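PDB 2HNK: SAM-dependent O-methyltransferase from Leptospira interrogans, which probably transfers a methyl group from S-adenosylmethionine to a hydroxyl oxygen of its acceptor, and here holds the demethylated cofactor S-adenosyl-L-homocysteine. Local coordinates for residues 64-69 / 88-93; 150-155 / 176-181. All blocks are in the same frame, centred on the assembly; numbering follows the deposited sequence.

How the interactions relate
Interactions 1 and 2 are both buried pairs of parallel strands in one Rossmann-like sheet, with centres about 10 Å apart. Strands 63-67 and 148-153 are themselves neighbours in that sheet: I67 N lies 2.8 Å from F152 O, and I67 O lies 2.9 Å from D154 N. Four strands thus run side by side, and both pairs reach SAH at their C-terminal ends. Interaction 1 grips the ribose and the amino group with a well-satisfied carboxylate and a glycine carbonyl. Interaction 2 has the more hydrophobic strand core and ends in a crowded group of acceptor oxygens from D154, D180 and N181, the last being the one residue taking part in either contact that is not fully buried.

Interaction 1. Residues 64-69 / 88-93; sequences IIEIGT and ILCCDV. With SAH (S-adenosyl-L-homocysteine), chain O.
The D92 carboxylate meets the SAH ribose with both oxygens: OD1 accepts SAH O2' at 3.1 Å, and OD2 accepts SAH O3' at 3.1 Å. A third ligand bond comes from the other strand end, where SAH N donates to G68 O at 3.0 Å. D92 is held in turn by backbone amides. T69 N reaches the anti lone pair of OD2 at 2.7 Å, F70 N adds a second bond to OD2, and S94 N binds OD1. G68 turns the chain here with phi and psi both 103°, a conformation suited to a residue without a side chain. T69 is steadied by its own OG1, which donates to E66 OE1 at 2.8 Å and packs 3.2 Å from C90 CB; the extended E66 chain also offers OE2 to S74 OG, which is itself hydrogen-bonded to SAH. Further back, parallel strands 64-67 and 88-92 of a beta-alpha-beta unit run 14° apart. Their amides and carbonyls alternate, as in C91 N to E66 O at 2.8 Å. I64 crosses I88 obliquely on the face bearing E66 and C90, while I65 lies alongside L89 on the other. An acidic residue ending the second strand is the usual ribose-binding element of Rossmann-like methyltransferases. With three donors on OD2 and two on OD1, D92 is probably kept ionised and its rotation fixed.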
loop_
_atom_site.group_PDB
_atom_site.type_symbol
_atom_site.label_atom_id
_atom_site.label_comp_id
_atom_site.label_asym_id
_atom_site.label_seq_id
_atom_site.Cartn_x
_atom_site.Cartn_y
_atom_site.Cartn_z
ATOM N N ILE C 64 -5.909 9.737 -12.722
ATOM C CA ILE C 64 -6.181 8.312 -12.533
ATOM C C ILE C 64 -7.050 7.761 -13.669
ATOM O O ILE C 64 -7.945 8.447 -14.153
ATOM C CB ILE C 64 -6.885 8.052 -11.165
ATOM C CG1 ILE C 64 -5.990 8.514 -10.002
ATOM C CG2 ILE C 64 -7.284 6.575 -11.022
ATOM C CD1 ILE C 64 -6.627 8.384 -8.639
ATOM N N ILE C 65 -6.784 6.528 -14.090
ATOM C CA ILE C 65 -7.725 5.810 -14.954
ATOM C C ILE C 65 -8.168 4.512 -14.293
ATOM O O ILE C 65 -7.342 3.679 -13.933
ATOM C CB ILE C 65 -7.165 5.514 -16.366
ATOM C CG1 ILE C 65 -6.836 6.814 -17.106
ATOM C CG2 ILE C 65 -8.163 4.669 -17.183
ATOM C CD1 ILE C 65 -6.155 6.594 -18.453
ATOM N N GLU C 66 -9.481 4.363 -14.141
ATOM C CA GLU C 66 -10.074 3.133 -13.656
ATOM C C GLU C 66 -10.635 2.339 -14.832
ATOM O O GLU C 66 -11.485 2.835 -15.571
ATOM C CB GLU C 66 -11.166 3.436 -12.621
ATOM C CG GLU C 66 -11.988 2.220 -12.207
ATOM C CD GLU C 66 -12.923 2.522 -11.065
ATOM O OE1 GLU C 66 -14.126 2.792 -11.311
ATOM O OE2 GLU C 66 -12.447 2.519 -9.917
ATOM N N ILE C 67 -10.145 1.109 -14.992
ATOM C CA ILE C 67 -10.619 0.196 -16.024
ATOM C C ILE C 67 -11.577 -0.797 -15.369
ATOM O O ILE C 67 -11.145 -1.792 -14.754
ATOM C CB ILE C 67 -9.455 -0.575 -16.716
ATOM C CG1 ILE C 67 -8.353 0.378 -17.217
ATOM C CG2 ILE C 67 -9.979 -1.416 -17.877
ATOM C CD1 ILE C 67 -7.004 -0.285 -17.347
ATOM N N GLY C 68 -12.872 -0.526 -15.496
ATOM C CA GLY C 68 -13.895 -1.335 -14.846
ATOM C C GLY C 68 -14.444 -0.634 -13.626
ATOM O O GLY C 68 -13.814 -0.617 -12.556
ATOM N N THR C 69 -15.638 -0.076 -13.787
ATOM C CA THR C 69 -16.234 0.817 -12.799
ATOM C C THR C 69 -17.436 0.243 -12.060
ATOM O O THR C 69 -17.600 0.505 -10.865
ATOM C CB THR C 69 -16.577 2.174 -13.458
ATOM O OG1 THR C 69 -15.346 2.814 -13.794
ATOM C CG2 THR C 69 -17.375 3.086 -12.528
ATOM N N ILE C 88 -10.143 11.741 -12.288
ATOM C CA ILE C 88 -10.186 10.309 -12.646
ATOM C C ILE C 88 -11.047 10.043 -13.891
ATOM O O ILE C 88 -12.169 10.537 -13.992
ATOM C CB ILE C 88 -10.649 9.410 -11.438
ATOM C CG1 ILE C 88 -10.801 7.938 -11.859
ATOM C CG2 ILE C 88 -11.927 9.938 -10.797
ATOM C CD1 ILE C 88 -11.070 6.967 -10.711
ATOM N N LEU C 89 -10.505 9.281 -14.838
ATOM C CA LEU C 89 -11.294 8.729 -15.937
ATOM C C LEU C 89 -11.721 7.289 -15.640
ATOM O O LEU C 89 -10.888 6.439 -15.320
ATOM C CB LEU C 89 -10.519 8.787 -17.263
ATOM C CG LEU C 89 -11.103 8.045 -18.476
ATOM C CD1 LEU C 89 -12.422 8.640 -18.929
ATOM C CD2 LEU C 89 -10.125 8.031 -19.640
ATOM N N CYS C 90 -13.023 7.039 -15.760
ATOM C CA CYS C 90 -13.611 5.720 -15.565
ATOM C C CYS C 90 -14.035 5.100 -16.887
ATOM O O CYS C 90 -14.727 5.733 -17.682
ATOM C CB CYS C 90 -14.831 5.828 -14.658
ATOM S SG CYS C 90 -14.440 6.307 -12.990
ATOM N N CYS C 91 -13.615 3.858 -17.109
ATOM C CA CYS C 91 -13.927 3.121 -18.332
ATOM C C CYS C 91 -14.779 1.923 -17.973
ATOM O O CYS C 91 -14.381 1.096 -17.141
ATOM C CB CYS C 91 -12.654 2.603 -19.005
ATOM S SG CYS C 91 -11.383 3.830 -19.294
ATOM N N ASP C 92 -15.945 1.830 -18.602
ATOM C CA ASP C 92 -16.861 0.725 -18.376
ATOM C C ASP C 92 -17.703 0.530 -19.625
ATOM O O ASP C 92 -17.940 1.480 -20.381
ATOM C CB ASP C 92 -17.756 1.010 -17.166
ATOM C CG ASP C 92 -18.263 -0.263 -16.490
ATOM O OD1 ASP C 92 -19.245 -0.862 -16.976
ATOM O OD2 ASP C 92 -17.691 -0.659 -15.456
ATOM N N VAL C 93 -18.142 -0.706 -19.843
ATOM C CA VAL C 93 -19.024 -1.037 -20.959
ATOM C C VAL C 93 -20.500 -0.795 -20.654
ATOM O O VAL C 93 -21.321 -0.776 -21.574
ATOM C CB VAL C 93 -18.859 -2.516 -21.397
ATOM C CG1 VAL C 93 -17.538 -2.713 -22.108
ATOM C CG2 VAL C 93 -18.990 -3.468 -20.200
HETATM N N SAH O . -14.388 -1.220 -9.643
HETATM C CA SAH O . -15.763 -1.754 -9.395
HETATM C CB SAH O . -15.824 -3.237 -9.764
HETATM C CG SAH O . -15.589 -3.523 -11.250
HETATM S SD SAH O . -16.560 -4.956 -11.764
HETATM C C SAH O . -16.275 -1.514 -7.965
HETATM O O SAH O . -17.436 -1.791 -7.649
HETATM O OXT SAH O . -15.552 -1.035 -7.094
HETATM C "C5'" SAH O . -16.013 -4.899 -13.491
HETATM C "C4'" SAH O . -16.732 -3.883 -14.373
HETATM O "O4'" SAH O . -16.032 -3.777 -15.595
HETATM C "C3'" SAH O . -18.156 -4.288 -14.712
HETATM O "O3'" SAH O . -19.015 -3.221 -14.384
HETATM C "C2'" SAH O . -18.188 -4.511 -16.211
HETATM O "O2'" SAH O . -19.352 -3.945 -16.776
HETATM C "C1'" SAH O . -16.933 -3.785 -16.686
HETATM N N9 SAH O . -16.319 -4.376 -17.895
HETATM C C8 SAH O . -16.353 -5.682 -18.332
HETATM N N7 SAH O . -15.664 -5.770 -19.497
HETATM C C5 SAH O . -15.186 -4.541 -19.812
HETATM C C6 SAH O . -14.426 -4.055 -20.876
HETATM N N6 SAH O . -14.022 -4.861 -21.850
HETATM N N1 SAH O . -14.094 -2.713 -20.923
HETATM C C2 SAH O . -14.504 -1.854 -19.920
HETATM N N3 SAH O . -15.256 -2.339 -18.867
HETATM C C4 SAH O . -15.595 -3.657 -18.814
#

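Interaction 2. Residues 150-155 / 176-181; sequences LFFLDA and LLIADN. With SAH (S-adenosyl-L-homocysteine), chain O.
Strands 150-153 and 176-180 are adjacent parallel strands of the Rossmann-like methyltransferase sheet, their axes 12° apart and 4.6 Å at closest approach. Four nearly straight backbone bonds join them, among them I178 N to F151 O at 2.7 Å (168°). Packing is tight on both faces. On one, L150 CD1 touches both L176 CD2 and I178 CD1, and the F152 ring, its CG anti to the backbone N (chi1 -173°), crosses I178 obliquely, with CD1 3.9 Å from I178 CG2 and I178 CB in the ring plane at its edge. L52 of helix 46-59 covers this face. On the other, L177 CD1 fits between F151 CB and L153 CB, at 3.9 and 3.8 Å, while the F151 ring leads off to I167 and L170 of helix 160-170. Beyond the last bond the strands spread, the CA atoms of D154 and D180 being 5.3 Å apart, and the contact turns polar toward the partly exposed N181, whose ND2 is hydrogen-bonded to D223 OD2. D154 OD1 lies 3.1 Å from D180 OD2 with the carboxylate planes almost perpendicular, a pairing of acceptors probably eased by K157 NZ, which forms a salt bridge to D154 OD1 and a hydrogen bond to N181 OD1. Two aspartates and an asparagine so gathered recall the divalent-cation site of catechol O-methyltransferase and its relatives, although no metal is modelled. D154 OD2 accepts SAH N at 3.0 Å, and F152 turns its ring edge to that same nitrogen.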
loop_
_atom_site.group_PDB
_atom_site.type_symbol
_atom_site.label_atom_id
_atom_site.label_comp_id
_atom_site.label_asym_id
_atom_site.label_seq_id
_atom_site.Cartn_x
_atom_site.Cartn_y
_atom_site.Cartn_z
ATOM N N LEU C 150 -1.799 7.002 -12.090
ATOM C CA LEU C 150 -2.245 5.792 -11.426
ATOM C C LEU C 150 -3.351 5.097 -12.210
ATOM O O LEU C 150 -4.247 5.744 -12.756
ATOM C CB LEU C 150 -2.687 6.107 -9.987
ATOM C CG LEU C 150 -3.051 4.967 -9.030
ATOM C CD1 LEU C 150 -2.749 5.352 -7.580
ATOM C CD2 LEU C 150 -4.514 4.567 -9.169
ATOM N N PHE C 151 -3.263 3.772 -12.258
ATOM C CA PHE C 151 -4.288 2.939 -12.862
ATOM C C PHE C 151 -4.909 2.005 -11.848
ATOM O O PHE C 151 -4.210 1.457 -10.999
ATOM C CB PHE C 151 -3.690 2.077 -13.965
ATOM C CG PHE C 151 -3.798 2.668 -15.324
ATOM C CD1 PHE C 151 -2.793 3.486 -15.822
ATOM C CD2 PHE C 151 -4.897 2.386 -16.126
ATOM C CE1 PHE C 151 -2.887 4.024 -17.109
ATOM C CE2 PHE C 151 -4.996 2.909 -17.414
ATOM C CZ PHE C 151 -3.996 3.734 -17.901
ATOM N N PHE C 152 -6.221 1.810 -11.961
ATOM C CA PHE C 152 -6.898 0.726 -11.272
ATOM C C PHE C 152 -7.468 -0.255 -12.306
ATOM O O PHE C 152 -8.362 0.093 -13.075
ATOM C CB PHE C 152 -8.004 1.264 -10.366
ATOM C CG PHE C 152 -8.642 0.218 -9.498
ATOM C CD1 PHE C 152 -7.867 -0.616 -8.690
ATOM C CD2 PHE C 152 -10.019 0.069 -9.470
ATOM C CE1 PHE C 152 -8.457 -1.594 -7.893
ATOM C CE2 PHE C 152 -10.622 -0.903 -8.653
ATOM C CZ PHE C 152 -9.834 -1.732 -7.873
ATOM N N LEU C 153 -6.934 -1.471 -12.317
ATOM C CA LEU C 153 -7.385 -2.512 -13.225
ATOM C C LEU C 153 -8.357 -3.479 -12.534
ATOM O O LEU C 153 -7.959 -4.279 -11.680
ATOM C CB LEU C 153 -6.191 -3.279 -13.819
ATOM C CG LEU C 153 -6.502 -4.503 -14.696
ATOM C CD1 LEU C 153 -7.421 -4.141 -15.889
ATOM C CD2 LEU C 153 -5.226 -5.194 -15.175
ATOM N N ASP C 154 -9.622 -3.407 -12.944
ATOM C CA ASP C 154 -10.687 -4.225 -12.378
ATOM C C ASP C 154 -11.781 -4.540 -13.410
ATOM O O ASP C 154 -12.972 -4.517 -13.102
ATOM C CB ASP C 154 -11.291 -3.510 -11.168
ATOM C CG ASP C 154 -12.143 -4.426 -10.311
ATOM O OD1 ASP C 154 -11.995 -5.668 -10.396
ATOM O OD2 ASP C 154 -12.955 -3.888 -9.543
ATOM N N ALA C 155 -11.372 -4.846 -14.634
ATOM C CA ALA C 155 -12.318 -5.103 -15.719
ATOM C C ALA C 155 -12.421 -6.599 -16.025
ATOM O O ALA C 155 -12.320 -7.430 -15.117
ATOM C CB ALA C 155 -11.932 -4.306 -16.961
ATOM N N LEU C 176 1.843 4.179 -10.965
ATOM C CA LEU C 176 1.369 2.992 -10.269
ATOM C C LEU C 176 0.172 2.318 -10.948
ATOM O O LEU C 176 -0.827 2.964 -11.277
ATOM C CB LEU C 176 1.011 3.341 -8.810
ATOM C CG LEU C 176 0.519 2.241 -7.852
ATOM C CD1 LEU C 176 1.568 1.155 -7.626
ATOM C CD2 LEU C 176 0.081 2.840 -6.522
ATOM N N LEU C 177 0.289 1.011 -11.147
ATOM C CA LEU C 177 -0.854 0.185 -11.516
ATOM C C LEU C 177 -1.317 -0.570 -10.279
ATOM O O LEU C 177 -0.537 -1.249 -9.622
ATOM C CB LEU C 177 -0.502 -0.798 -12.643
ATOM C CG LEU C 177 -1.404 -2.029 -12.880
ATOM C CD1 LEU C 177 -2.835 -1.644 -13.252
ATOM C CD2 LEU C 177 -0.806 -2.957 -13.953
ATOM N N ILE C 178 -2.591 -0.425 -9.963
ATOM C CA ILE C 178 -3.206 -1.209 -8.908
ATOM C C ILE C 178 -4.117 -2.230 -9.581
ATOM O O ILE C 178 -5.089 -1.867 -10.231
ATOM C CB ILE C 178 -3.997 -0.312 -7.906
ATOM C CG1 ILE C 178 -3.102 0.827 -7.372
ATOM C CG2 ILE C 178 -4.561 -1.156 -6.776
ATOM C CD1 ILE C 178 -3.781 1.750 -6.369
ATOM N N ALA C 179 -3.781 -3.503 -9.448
ATOM C CA ALA C 179 -4.536 -4.553 -10.116
ATOM C C ALA C 179 -5.368 -5.376 -9.142
ATOM O O ALA C 179 -4.847 -5.931 -8.170
ATOM C CB ALA C 179 -3.602 -5.449 -10.944
ATOM N N ASP C 180 -6.662 -5.447 -9.414
ATOM C CA ASP C 180 -7.613 -6.172 -8.577
ATOM C C ASP C 180 -7.785 -7.644 -8.997
ATOM O O ASP C 180 -7.557 -7.993 -10.156
ATOM C CB ASP C 180 -8.972 -5.455 -8.610
ATOM C CG ASP C 180 -9.805 -5.723 -7.364
ATOM O OD1 ASP C 180 -9.225 -5.680 -6.251
ATOM O OD2 ASP C 180 -11.032 -5.982 -7.498
ATOM N N ASN C 181 -8.196 -8.492 -8.043
ATOM C CA ASN C 181 -8.562 -9.901 -8.304
ATOM C C ASN C 181 -7.417 -10.815 -8.742
ATOM O O ASN C 181 -7.653 -11.857 -9.362
ATOM C CB ASN C 181 -9.707 -10.002 -9.334
ATOM C CG ASN C 181 -11.011 -9.411 -8.832
ATOM O OD1 ASN C 181 -11.445 -8.353 -9.292
ATOM N ND2 ASN C 181 -11.640 -10.088 -7.890
HETATM N N SAH O . -14.388 -1.220 -9.643
HETATM C CA SAH O . -15.763 -1.754 -9.395
HETATM C CB SAH O . -15.824 -3.237 -9.764
HETATM C CG SAH O . -15.589 -3.523 -11.250
HETATM S SD SAH O . -16.560 -4.956 -11.764
HETATM C C SAH O . -16.275 -1.514 -7.965
HETATM O O SAH O . -17.436 -1.791 -7.649
HETATM O OXT SAH O . -15.552 -1.035 -7.094
HETATM C "C5'" SAH O . -16.013 -4.899 -13.491
HETATM C "C4'" SAH O . -16.732 -3.883 -14.373
HETATM O "O4'" SAH O . -16.032 -3.777 -15.595
HETATM C "C3'" SAH O . -18.156 -4.288 -14.712
HETATM O "O3'" SAH O . -19.015 -3.221 -14.384
HETATM C "C2'" SAH O . -18.188 -4.511 -16.211
HETATM O "O2'" SAH O . -19.352 -3.945 -16.776
HETATM C "C1'" SAH O . -16.933 -3.785 -16.686
HETATM N N9 SAH O . -16.319 -4.376 -17.895
HETATM C C8 SAH O . -16.353 -5.682 -18.332
HETATM N N7 SAH O . -15.664 -5.770 -19.497
HETATM C C5 SAH O . -15.186 -4.541 -19.812
HETATM C C6 SAH O . -14.426 -4.055 -20.876
HETATM N N6 SAH O . -14.022 -4.861 -21.850
HETATM N N1 SAH O . -14.094 -2.713 -20.923
HETATM C C2 SAH O . -14.504 -1.854 -19.920
HETATM N N3 SAH O . -15.256 -2.339 -18.867
HETATM C C4 SAH O . -15.595 -3.657 -18.814
#